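Local coordinates for protein threonine synthase (Brucella melitensis bv. 1, PDB 4F4F) that probably catalyses the pyridoxal-phosphate-dependent conversion of O-phospho-L-homoserine and water to L-threonine and phosphate, the last step of threonine biosynthesis, at residues A252-V257 against P277-I282. Numbering follows the deposited sequence.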
# COMPACT_ATOMS: atom_id res chain seq x y z
N ALA A 252 -4.23 -1.41 24.94
CA ALA A 252 -4.63 -1.45 23.55
C ALA A 252 -4.37 -0.10 22.90
O ALA A 252 -4.42 0.95 23.56
CB ALA A 252 -6.11 -1.79 23.46
N VAL A 253 -4.15 -0.14 21.60
CA VAL A 253 -3.86 1.04 20.79
C VAL A 253 -4.86 1.10 19.65
O VAL A 253 -5.33 0.05 19.17
CB VAL A 253 -2.40 0.97 20.27
CG1 VAL A 253 -2.11 2.12 19.28
CG2 VAL A 253 -1.42 1.05 21.44
N SER A 254 -5.24 2.31 19.24
CA SER A 254 -6.13 2.49 18.10
C SER A 254 -5.38 3.10 16.92
O SER A 254 -4.38 3.84 17.09
CB SER A 254 -7.34 3.35 18.47
OG SER A 254 -8.16 2.69 19.40
N PHE A 255 -5.85 2.79 15.72
CA PHE A 255 -5.26 3.32 14.51
C PHE A 255 -6.30 3.89 13.56
O PHE A 255 -7.35 3.28 13.33
CB PHE A 255 -4.50 2.24 13.76
CG PHE A 255 -3.31 1.69 14.50
CD1 PHE A 255 -3.45 0.68 15.42
CD2 PHE A 255 -2.05 2.18 14.25
CE1 PHE A 255 -2.36 0.14 16.06
CE2 PHE A 255 -0.94 1.68 14.92
CZ PHE A 255 -1.11 0.65 15.83
N THR A 256 -5.97 5.02 12.95
CA THR A 256 -6.75 5.56 11.86
C THR A 256 -5.89 5.61 10.61
O THR A 256 -4.76 6.10 10.64
CB THR A 256 -7.29 6.97 12.22
OG1 THR A 256 -8.09 6.88 13.40
CG2 THR A 256 -8.15 7.58 11.07
N VAL A 257 -6.44 5.12 9.51
CA VAL A 257 -5.70 4.93 8.29
C VAL A 257 -6.37 5.62 7.12
O VAL A 257 -7.50 5.24 6.75
CB VAL A 257 -5.64 3.44 7.96
CG1 VAL A 257 -4.83 3.22 6.68
CG2 VAL A 257 -5.07 2.65 9.13
N PRO A 277 -2.85 -6.05 20.72
CA PRO A 277 -4.07 -5.48 21.28
C PRO A 277 -4.48 -4.14 20.62
O PRO A 277 -3.81 -3.12 20.81
CB PRO A 277 -3.72 -5.28 22.75
CG PRO A 277 -2.67 -6.32 23.00
CD PRO A 277 -1.83 -6.24 21.78
N ILE A 278 -5.55 -4.17 19.86
CA ILE A 278 -6.00 -3.01 19.10
C ILE A 278 -7.42 -2.75 19.51
O ILE A 278 -8.23 -3.69 19.67
CB ILE A 278 -5.85 -3.22 17.57
CG1 ILE A 278 -4.36 -3.15 17.18
CG2 ILE A 278 -6.61 -2.19 16.76
CD1 ILE A 278 -4.09 -3.48 15.72
N GLU A 279 -7.74 -1.48 19.71
CA GLU A 279 -9.07 -1.09 20.13
C GLU A 279 -9.86 -0.77 18.85
O GLU A 279 -10.58 -1.63 18.35
CB GLU A 279 -8.99 0.05 21.15
CG GLU A 279 -10.31 0.75 21.52
CD GLU A 279 -10.19 1.62 22.78
OE1 GLU A 279 -10.32 2.91 22.77
OE2 GLU A 279 -9.99 1.00 23.82
N GLN A 280 -9.65 0.40 18.27
CA GLN A 280 -10.33 0.77 17.04
C GLN A 280 -9.40 0.71 15.85
O GLN A 280 -8.21 1.09 15.95
CB GLN A 280 -10.85 2.19 17.12
CG GLN A 280 -12.01 2.43 18.09
CD GLN A 280 -12.47 3.89 18.06
OE1 GLN A 280 -11.85 4.76 18.68
NE2 GLN A 280 -13.54 4.15 17.34
N LEU A 281 -9.95 0.26 14.73
CA LEU A 281 -9.36 0.44 13.42
C LEU A 281 -10.33 1.35 12.66
O LEU A 281 -11.52 1.03 12.53
CB LEU A 281 -9.18 -0.90 12.69
CG LEU A 281 -8.13 -1.87 13.23
CD1 LEU A 281 -8.33 -3.26 12.64
CD2 LEU A 281 -6.72 -1.33 12.92
N ILE A 282 -9.86 2.51 12.22
CA ILE A 282 -10.76 3.52 11.65
C ILE A 282 -10.33 3.79 10.22
O ILE A 282 -9.16 4.13 9.95
CB ILE A 282 -10.77 4.83 12.49
CG1 ILE A 282 -11.12 4.52 13.95
CG2 ILE A 282 -11.75 5.83 11.89
CD1 ILE A 282 -11.20 5.74 14.88
O HOH W 1 -9.86 4.26 20.46
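Phe255 and Leu281 pair side by side on parallel strands, the two strands of a beta-alpha-beta unit whose crossover is helix 263-274. The strands are neighbours in the mixed sheet of this pyridoxal-phosphate enzyme. Phe255 N donates to Gln280 O, and Phe255 O accepts from Ile282 N. Val257 N donates to Ile282 O at 2.9 Å.

A beta bulge at Glu279 shifts the register by one residue. Val253 O takes Glu279 N, but from above the carbonyl plane, 47° out of it. Gln280 N turns instead to the side chain of Ser254. From CB, which lies 3.5 Å from Gln280 O, the Ser254 side chain runs to OG, placed beside its own backbone N (chi1 -66°). Ser254 OG accepts a hydrogen bond from Gln280 N at 3.0 Å. Glu279 CB packs against Ser254 OG at 3.3 Å. A serine hydroxyl thus fills a backbone acceptor's place at the bulge. A water lies near Ser254 OG, Glu279 OE1 and Gln280 OE1, but with more acceptors in reach than protons to give, its bonds are not settled. Gln280 OE1 also accepts from Ser404 N.

On the face that carries Phe255, Ile278 and Leu281, Ile278 CG1 meets the Phe255 ring edge at CE1, 4.0 Å away, with the two side chains about perpendicular. Tyr239 adds an edge-to-face contact to that ring. At the far end, the Val257 side chain lies about 5 Å from the bound cofactor. Thr256 OG1 is buried without a hydrogen-bond partner, and Ile282 covers it with CB at 3.5 Å and CD1 at 3.6 Å.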